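Local coordinates for periplasmic binding protein (Veillonella parvula, PDB 4N01), which is probably a periplasmic solute-binding protein that captures a ligand, still unidentified, for delivery to a membrane transporter, at residues 195-209 / 324-336. Numbering follows the deposited sequence.
Sequences TLAAIQNKLKDLPRK and LKRLAEEIHGIKV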
ATOM      1  N   THR A 195       6.672   3.796 -17.502  1.00 14.64           N
ATOM      2  CA  THR A 195       5.683   2.723 -17.617  1.00 15.74           C
ATOM      3  C   THR A 195       4.248   3.252 -17.503  1.00 18.56           C
ATOM      4  O   THR A 195       3.370   2.846 -18.276  1.00 17.68           O
ATOM      5  CB  THR A 195       5.919   1.623 -16.563  1.00 18.02           C
ATOM      6  OG1 THR A 195       7.186   1.008 -16.806  1.00 18.83           O
ATOM      7  CG2 THR A 195       4.823   0.563 -16.633  1.00 18.02           C
ATOM      8  N   LEU A 196       4.007   4.160 -16.556  1.00 16.00           N
ATOM      9  CA  LEU A 196       2.667   4.713 -16.370  1.00 17.24           C
ATOM     10  C   LEU A 196       2.215   5.457 -17.620  1.00 19.40           C
ATOM     11  O   LEU A 196       1.058   5.351 -18.032  1.00 16.35           O
ATOM     12  CB  LEU A 196       2.612   5.645 -15.149  1.00 11.18           C
ATOM     13  CG  LEU A 196       1.247   6.319 -14.933  1.00 14.06           C
ATOM     14  CD1 LEU A 196       0.182   5.264 -14.662  1.00 15.70           C
ATOM     15  CD2 LEU A 196       1.301   7.343 -13.795  1.00 17.28           C
ATOM     16  N   ALA A 197       3.136   6.187 -18.241  1.00 17.12           N
ATOM     17  CA  ALA A 197       2.813   6.914 -19.462  1.00 17.78           C
ATOM     18  C   ALA A 197       2.452   5.945 -20.590  1.00 18.61           C
ATOM     19  O   ALA A 197       1.580   6.237 -21.419  1.00 16.24           O
ATOM     20  CB  ALA A 197       3.975   7.784 -19.876  1.00 22.93           C
ATOM     21  N   ALA A 198       3.122   4.798 -20.633  1.00 15.83           N
ATOM     22  CA  ALA A 198       2.826   3.806 -21.662  1.00 19.43           C
ATOM     23  C   ALA A 198       1.422   3.239 -21.475  1.00 18.46           C
ATOM     24  O   ALA A 198       0.683   3.044 -22.450  1.00 19.33           O
ATOM     25  CB  ALA A 198       3.859   2.696 -21.652  1.00 18.51           C
ATOM     26  N   ILE A 199       1.039   2.988 -20.227  1.00 19.11           N
ATOM     27  CA  ILE A 199      -0.322   2.532 -19.951  1.00 17.22           C
ATOM     28  C   ILE A 199      -1.349   3.587 -20.352  1.00 18.17           C
ATOM     29  O   ILE A 199      -2.325   3.295 -21.050  1.00 17.48           O
ATOM     30  CB  ILE A 199      -0.524   2.224 -18.458  1.00 14.44           C
ATOM     31  CG1 ILE A 199       0.440   1.123 -18.008  1.00 16.76           C
ATOM     32  CG2 ILE A 199      -1.979   1.816 -18.187  1.00 16.56           C
ATOM     33  CD1 ILE A 199       0.640   1.102 -16.511  1.00 19.13           C
ATOM     34  N   GLN A 200      -1.131   4.820 -19.915  1.00 13.50           N
ATOM     35  CA  GLN A 200      -2.101   5.879 -20.155  1.00 13.58           C
ATOM     36  C   GLN A 200      -2.261   6.204 -21.642  1.00 21.51           C
ATOM     37  O   GLN A 200      -3.356   6.541 -22.093  1.00 21.75           O
ATOM     38  CB  GLN A 200      -1.739   7.123 -19.321  1.00 14.06           C
ATOM     39  CG  GLN A 200      -1.827   6.873 -17.814  1.00 23.44           C
ATOM     40  CD  GLN A 200      -1.656   8.133 -16.996  1.00 27.61           C
ATOM     41  OE1 GLN A 200      -0.737   8.918 -17.229  1.00 26.58           O
ATOM     42  NE2 GLN A 200      -2.552   8.340 -16.034  1.00 21.19           N
ATOM     43  N   ASN A 201      -1.178   6.088 -22.409  1.00 22.41           N
ATOM     44  CA  ASN A 201      -1.261   6.293 -23.855  1.00 24.32           C
ATOM     45  C   ASN A 201      -2.170   5.283 -24.548  1.00 23.00           C
ATOM     46  O   ASN A 201      -2.890   5.634 -25.479  1.00 22.28           O
ATOM     47  CB  ASN A 201       0.134   6.299 -24.501  1.00 22.06           C
ATOM     48  CG  ASN A 201       0.792   7.665 -24.438  1.00 33.54           C
ATOM     49  OD1 ASN A 201       0.109   8.690 -24.417  1.00 38.11           O
ATOM     50  ND2 ASN A 201       2.124   7.688 -24.405  1.00 39.20           N
ATOM     51  N   LYS A 202      -2.141   4.034 -24.088  1.00 20.33           N
ATOM     52  CA  LYS A 202      -3.059   3.009 -24.593  1.00 20.75           C
ATOM     53  C   LYS A 202      -4.515   3.265 -24.193  1.00 24.16           C
ATOM     54  O   LYS A 202      -5.429   2.761 -24.834  1.00 24.04           O
ATOM     55  CB  LYS A 202      -2.645   1.624 -24.080  1.00 20.64           C
ATOM     56  CG  LYS A 202      -1.491   0.968 -24.823  1.00 33.06           C
ATOM     57  CD  LYS A 202      -1.895   0.571 -26.234  1.00 44.72           C
ATOM     58  CE  LYS A 202      -0.851  -0.329 -26.887  1.00 52.59           C
ATOM     59  NZ  LYS A 202       0.507   0.274 -26.884  1.00 59.31           N
ATOM     60  N   LEU A 203      -4.729   4.029 -23.126  1.00 16.10           N
ATOM     61  CA  LEU A 203      -6.075   4.243 -22.598  1.00 17.03           C
ATOM     62  C   LEU A 203      -6.727   5.509 -23.124  1.00 20.69           C
ATOM     63  O   LEU A 203      -7.908   5.747 -22.871  1.00 20.32           O
ATOM     64  CB  LEU A 203      -6.051   4.310 -21.073  1.00 16.70           C
ATOM     65  CG  LEU A 203      -5.579   3.029 -20.393  1.00 16.61           C
ATOM     66  CD1 LEU A 203      -5.596   3.194 -18.888  1.00 18.69           C
ATOM     67  CD2 LEU A 203      -6.498   1.886 -20.820  1.00 22.01           C
ATOM     68  N   LYS A 204      -5.956   6.318 -23.843  1.00 24.78           N
ATOM     69  CA  LYS A 204      -6.478   7.563 -24.392  1.00 32.82           C
ATOM     70  C   LYS A 204      -7.733   7.277 -25.219  1.00 32.34           C
ATOM     71  O   LYS A 204      -7.727   6.391 -26.077  1.00 31.83           O
ATOM     72  CB  LYS A 204      -5.421   8.261 -25.254  1.00 41.20           C
ATOM     73  CG  LYS A 204      -5.480   9.781 -25.171  1.00 51.31           C
ATOM     74  CD  LYS A 204      -5.319  10.422 -26.546  1.00 51.08           C
ATOM     75  CE  LYS A 204      -5.227  11.937 -26.449  1.00 45.68           C
ATOM     76  NZ  LYS A 204      -4.567  12.523 -27.648  1.00 40.72           N
ATOM     77  N   ASP A 205      -8.815   7.987 -24.912  1.00 33.93           N
ATOM     78  CA  ASP A 205     -10.055   7.906 -25.693  1.00 41.10           C
ATOM     79  C   ASP A 205     -10.816   6.579 -25.563  1.00 33.37           C
ATOM     80  O   ASP A 205     -11.722   6.304 -26.351  1.00 33.56           O
ATOM     81  CB  ASP A 205      -9.803   8.229 -27.171  1.00 53.08           C
ATOM     82  CG  ASP A 205      -9.238   9.619 -27.378  1.00 65.25           C
ATOM     83  OD1 ASP A 205      -9.672  10.554 -26.669  1.00 66.62           O
ATOM     84  OD2 ASP A 205      -8.357   9.778 -28.251  1.00 70.76           O
ATOM     85  N   LEU A 206     -10.446   5.765 -24.578  1.00 25.18           N
ATOM     86  CA  LEU A 206     -11.295   4.647 -24.152  1.00 26.28           C
ATOM     87  C   LEU A 206     -12.191   5.133 -23.014  1.00 22.97           C
ATOM     88  O   LEU A 206     -11.766   5.946 -22.194  1.00 20.78           O
ATOM     89  CB  LEU A 206     -10.455   3.454 -23.670  1.00 20.53           C
ATOM     90  CG  LEU A 206      -9.467   2.858 -24.679  1.00 25.21           C
ATOM     91  CD1 LEU A 206      -8.803   1.615 -24.092  1.00 23.70           C
ATOM     92  CD2 LEU A 206     -10.163   2.538 -25.994  1.00 24.07           C
ATOM     93  N   PRO A 207     -13.436   4.634 -22.952  1.00 20.39           N
ATOM     94  CA  PRO A 207     -14.372   5.065 -21.900  1.00 19.27           C
ATOM     95  C   PRO A 207     -13.908   4.704 -20.495  1.00 24.02           C
ATOM     96  O   PRO A 207     -13.296   3.650 -20.301  1.00 20.41           O
ATOM     97  CB  PRO A 207     -15.660   4.290 -22.219  1.00 22.40           C
ATOM     98  CG  PRO A 207     -15.224   3.146 -23.110  1.00 25.39           C
ATOM     99  CD  PRO A 207     -14.053   3.688 -23.898  1.00 21.57           C
ATOM    100  N   ARG A 208     -14.204   5.558 -19.517  1.00 16.31           N
ATOM    101  CA  ARG A 208     -13.839   5.264 -18.140  1.00 18.12           C
ATOM    102  C   ARG A 208     -14.817   4.227 -17.593  1.00 17.33           C
ATOM    103  O   ARG A 208     -15.933   4.093 -18.094  1.00 17.36           O
ATOM    104  CB  ARG A 208     -13.894   6.542 -17.289  1.00 19.03           C
ATOM    105  CG  ARG A 208     -13.063   7.701 -17.852  1.00 23.29           C
ATOM    106  CD  ARG A 208     -13.057   8.888 -16.899  1.00 18.81           C
ATOM    107  NE  ARG A 208     -12.422   8.539 -15.628  1.00 19.82           N
ATOM    108  CZ  ARG A 208     -11.114   8.605 -15.411  1.00 18.93           C
ATOM    109  NH1 ARG A 208     -10.305   9.000 -16.389  1.00 21.09           N
ATOM    110  NH2 ARG A 208     -10.616   8.268 -14.227  1.00 18.74           N
ATOM    111  N   LYS A 209     -14.402   3.500 -16.568  1.00 15.57           N
ATOM    112  CA  LYS A 209     -15.251   2.460 -15.989  1.00 15.53           C
ATOM    113  C   LYS A 209     -15.461   2.700 -14.503  1.00 17.15           C
ATOM    114  O   LYS A 209     -14.582   3.238 -13.829  1.00 21.63           O
ATOM    115  CB  LYS A 209     -14.605   1.084 -16.186  1.00 16.64           C
ATOM    116  CG  LYS A 209     -14.419   0.704 -17.635  1.00 16.99           C
ATOM    117  CD  LYS A 209     -15.747   0.493 -18.335  1.00 20.48           C
ATOM    118  CE  LYS A 209     -15.515   0.048 -19.776  1.00 30.27           C
ATOM    119  NZ  LYS A 209     -16.776  -0.357 -20.439  1.00 32.18           N
ATOM    120  N   LEU A 324      -1.170  -1.537 -11.806  1.00 14.96           N
ATOM    121  CA  LEU A 324      -2.021  -0.725 -12.673  1.00 11.84           C
ATOM    122  C   LEU A 324      -1.941  -1.168 -14.131  1.00 17.22           C
ATOM    123  O   LEU A 324      -2.920  -1.076 -14.872  1.00 18.63           O
ATOM    124  CB  LEU A 324      -1.642   0.746 -12.558  1.00 12.95           C
ATOM    125  CG  LEU A 324      -2.076   1.502 -11.295  1.00 16.65           C
ATOM    126  CD1 LEU A 324      -1.559   2.943 -11.367  1.00 14.23           C
ATOM    127  CD2 LEU A 324      -3.578   1.498 -11.140  1.00 18.75           C
ATOM    128  N   LYS A 325      -0.777  -1.650 -14.543  1.00 14.69           N
ATOM    129  CA  LYS A 325      -0.613  -2.187 -15.891  1.00 16.34           C
ATOM    130  C   LYS A 325      -1.570  -3.363 -16.111  1.00 21.71           C
ATOM    131  O   LYS A 325      -2.319  -3.405 -17.097  1.00 16.81           O
ATOM    132  CB  LYS A 325       0.831  -2.630 -16.103  1.00 18.34           C
ATOM    133  CG  LYS A 325       1.180  -3.016 -17.520  1.00 23.53           C
ATOM    134  CD  LYS A 325       2.695  -3.233 -17.650  1.00 27.51           C
ATOM    135  CE  LYS A 325       3.114  -3.516 -19.081  1.00 46.89           C
ATOM    136  NZ  LYS A 325       2.563  -4.796 -19.598  1.00 56.56           N
ATOM    137  N   ARG A 326      -1.551  -4.313 -15.180  1.00 16.49           N
ATOM    138  CA  ARG A 326      -2.410  -5.495 -15.268  1.00 17.54           C
ATOM    139  C   ARG A 326      -3.885  -5.119 -15.193  1.00 16.35           C
ATOM    140  O   ARG A 326      -4.707  -5.650 -15.950  1.00 18.75           O
ATOM    141  CB  ARG A 326      -2.066  -6.486 -14.155  1.00 16.35           C
ATOM    142  CG  ARG A 326      -2.751  -7.839 -14.284  1.00 18.28           C
ATOM    143  CD  ARG A 326      -2.372  -8.767 -13.120  1.00 27.74           C
ATOM    144  NE  ARG A 326      -3.195  -8.528 -11.935  1.00 28.83           N
ATOM    145  CZ  ARG A 326      -2.748  -8.020 -10.789  1.00 33.02           C
ATOM    146  NH1 ARG A 326      -1.463  -7.699 -10.650  1.00 30.08           N
ATOM    147  NH2 ARG A 326      -3.591  -7.853  -9.772  1.00 29.46           N
ATOM    148  N   LEU A 327      -4.220  -4.206 -14.284  1.00 12.57           N
ATOM    149  CA  LEU A 327      -5.606  -3.818 -14.072  1.00 15.86           C
ATOM    150  C   LEU A 327      -6.134  -3.101 -15.304  1.00 11.72           C
ATOM    151  O   LEU A 327      -7.272  -3.324 -15.705  1.00 17.81           O
ATOM    152  CB  LEU A 327      -5.741  -2.915 -12.837  1.00 15.49           C
ATOM    153  CG  LEU A 327      -5.527  -3.588 -11.475  1.00 30.99           C
ATOM    154  CD1 LEU A 327      -5.481  -2.567 -10.344  1.00 33.10           C
ATOM    155  CD2 LEU A 327      -6.630  -4.555 -11.218  1.00 33.93           C
ATOM    156  N   ALA A 328      -5.289  -2.271 -15.922  1.00 11.57           N
ATOM    157  CA  ALA A 328      -5.677  -1.563 -17.137  1.00 13.80           C
ATOM    158  C   ALA A 328      -5.995  -2.550 -18.252  1.00 19.58           C
ATOM    159  O   ALA A 328      -6.902  -2.330 -19.063  1.00 14.27           O
ATOM    160  CB  ALA A 328      -4.570  -0.606 -17.576  1.00 13.07           C
ATOM    161  N   GLU A 329      -5.255  -3.648 -18.299  1.00 15.95           N
ATOM    162  CA  GLU A 329      -5.458  -4.608 -19.368  1.00 20.88           C
ATOM    163  C   GLU A 329      -6.761  -5.348 -19.117  1.00 22.49           C
ATOM    164  O   GLU A 329      -7.559  -5.558 -20.036  1.00 20.40           O
ATOM    165  CB  GLU A 329      -4.270  -5.573 -19.469  1.00 17.78           C
ATOM    166  CG  GLU A 329      -2.984  -4.883 -19.912  1.00 20.48           C
ATOM    167  CD  GLU A 329      -1.831  -5.843 -20.120  1.00 43.32           C
ATOM    168  OE1 GLU A 329      -1.888  -6.976 -19.590  1.00 50.68           O
ATOM    169  OE2 GLU A 329      -0.865  -5.460 -20.819  1.00 47.97           O
ATOM    170  N   GLU A 330      -6.994  -5.702 -17.863  1.00 19.06           N
ATOM    171  CA  GLU A 330      -8.185  -6.462 -17.508  1.00 25.49           C
ATOM    172  C   GLU A 330      -9.478  -5.648 -17.596  1.00 25.78           C
ATOM    173  O   GLU A 330     -10.510  -6.171 -18.018  1.00 28.58           O
ATOM    174  CB  GLU A 330      -8.008  -7.110 -16.125  1.00 24.23           C
ATOM    175  CG  GLU A 330      -7.055  -8.320 -16.153  1.00 25.98           C
ATOM    176  CD  GLU A 330      -6.667  -8.834 -14.773  1.00 38.91           C
ATOM    177  OE1 GLU A 330      -7.050  -8.200 -13.769  1.00 44.55           O
ATOM    178  OE2 GLU A 330      -5.964  -9.868 -14.693  1.00 48.51           O
ATOM    179  N   ILE A 331      -9.423  -4.374 -17.221  1.00 16.77           N
ATOM    180  CA  ILE A 331     -10.621  -3.520 -17.205  1.00 17.15           C
ATOM    181  C   ILE A 331     -10.964  -2.984 -18.591  1.00 20.51           C
ATOM    182  O   ILE A 331     -12.131  -2.940 -18.989  1.00 23.56           O
ATOM    183  CB  ILE A 331     -10.439  -2.351 -16.214  1.00 18.20           C
ATOM    184  CG1 ILE A 331     -10.414  -2.898 -14.786  1.00 17.14           C
ATOM    185  CG2 ILE A 331     -11.551  -1.306 -16.346  1.00 19.57           C
ATOM    186  CD1 ILE A 331      -9.968  -1.894 -13.745  1.00 16.81           C
ATOM    187  N   HIS A 332      -9.935  -2.624 -19.348  1.00 14.87           N
ATOM    188  CA  HIS A 332     -10.134  -1.947 -20.627  1.00 15.65           C
ATOM    189  C   HIS A 332      -9.842  -2.818 -21.843  1.00 23.32           C
ATOM    190  O   HIS A 332     -10.062  -2.392 -22.975  1.00 26.75           O
ATOM    191  CB  HIS A 332      -9.258  -0.707 -20.676  1.00 16.16           C
ATOM    192  CG  HIS A 332      -9.651   0.344 -19.679  1.00 18.60           C
ATOM    193  ND1 HIS A 332     -10.781   1.115 -19.823  1.00 20.14           N
ATOM    194  CD2 HIS A 332      -9.052   0.748 -18.533  1.00 18.28           C
ATOM    195  CE1 HIS A 332     -10.865   1.962 -18.805  1.00 23.20           C
ATOM    196  NE2 HIS A 332      -9.833   1.757 -18.011  1.00 20.93           N
ATOM    197  N   GLY A 333      -9.334  -4.026 -21.615  1.00 20.90           N
ATOM    198  CA  GLY A 333      -9.089  -4.963 -22.705  1.00 25.89           C
ATOM    199  C   GLY A 333      -7.941  -4.576 -23.623  1.00 29.33           C
ATOM    200  O   GLY A 333      -7.903  -4.996 -24.777  1.00 42.78           O
ATOM    201  N   ILE A 334      -7.010  -3.771 -23.121  1.00 33.19           N
ATOM    202  CA  ILE A 334      -5.829  -3.401 -23.892  1.00 36.63           C
ATOM    203  C   ILE A 334      -4.698  -4.391 -23.648  1.00 34.29           C
ATOM    204  O   ILE A 334      -4.730  -5.179 -22.698  1.00 32.76           O
ATOM    205  CB  ILE A 334      -5.277  -2.011 -23.492  1.00 34.95           C
ATOM    206  CG1 ILE A 334      -4.796  -2.024 -22.034  1.00 34.11           C
ATOM    207  CG2 ILE A 334      -6.308  -0.938 -23.708  1.00 37.95           C
ATOM    208  CD1 ILE A 334      -3.944  -0.814 -21.636  1.00 37.49           C
ATOM    209  N   LYS A 335      -3.691  -4.338 -24.510  1.00 38.13           N
ATOM    210  CA  LYS A 335      -2.395  -4.927 -24.209  1.00 44.60           C
ATOM    211  C   LYS A 335      -1.378  -3.789 -24.174  1.00 41.68           C
ATOM    212  O   LYS A 335      -1.285  -3.019 -25.128  1.00 44.10           O
ATOM    213  CB  LYS A 335      -1.993  -5.954 -25.272  1.00 51.91           C
ATOM    214  CG  LYS A 335      -2.361  -7.398 -24.944  1.00 59.37           C
ATOM    215  CD  LYS A 335      -3.846  -7.671 -25.143  1.00 59.39           C
ATOM    216  CE  LYS A 335      -4.165  -9.152 -24.991  1.00 58.91           C
ATOM    217  NZ  LYS A 335      -3.596  -9.722 -23.737  1.00 56.63           N
ATOM    218  N   VAL A 336      -0.634  -3.666 -23.079  1.00 41.32           N
ATOM    219  CA  VAL A 336       0.440  -2.673 -23.005  1.00 46.19           C
ATOM    220  C   VAL A 336       1.804  -3.330 -22.793  1.00 44.36           C
ATOM    221  O   VAL A 336       2.573  -3.503 -23.740  1.00 52.21           O
ATOM    222  CB  VAL A 336       0.182  -1.621 -21.898  1.00 46.60           C
ATOM    223  CG1 VAL A 336      -0.371  -2.284 -20.653  1.00 45.20           C
ATOM    224  CG2 VAL A 336       1.459  -0.856 -21.567  1.00 41.74           C
TER
HETATM  225  O   HOH W   1     -12.721   1.351 -21.665  1.00 30.67           O
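Ile199 fits against the small residue Ala328 where two near-parallel helices pack in a two-lobed alpha/beta fold. Helix 182-203 is consistent with the long helical link between lobes in binding proteins of this family. It leads through a loop into strand 209-214 of the four-stranded parallel sheet, and the contact lies on that lobe; helix 320-332 is the last of the chain. The axes of 195-203 and 324-332 run 11° apart, 10.2 Å at closest approach. Ile199 puts both branches to use. With CG1 anti to the carbonyl carbon (chi1 -60°), CD1 at its end comes 3.6 Å from Lys325 CA, while CG2 meets Ala328 CB at 3.6 Å. With alanine in place of Ile199, a gap is likely to open over Lys325 and Ala328, and Val336 CG2 would lose its packing against CG1.

After Gly333 the tail 334-336 folds back along helix 195-203. Its turn is held by Val336 N, which donates an almost straight hydrogen bond (171°) to Glu329 OE2. Ile334 fills the hollow between Lys202, Leu203 and Leu206: CD1 lies 3.7 Å from Lys202 CB, and CG2 meets Leu206 CD1. The two methyls of Leu203 part. CD1 goes to Ala328 CB; CD2 lies between Ile334 CD1 and the His332 ring, which it meets at a slant, 3.6 Å from His332 CD2. Ile236 also touches Ile199 and Leu203, and its carbonyl O takes the hydrogen bond from His332 NE2. Lys209 CB and CG pass Ile331 CG2, the side chains running in opposite directions; that methyl also sits over the centre of the His332 ring. At the ring edge, a water lies 2.7 Å from His332 ND1 and donates to Pro207 O, also at 2.7 Å.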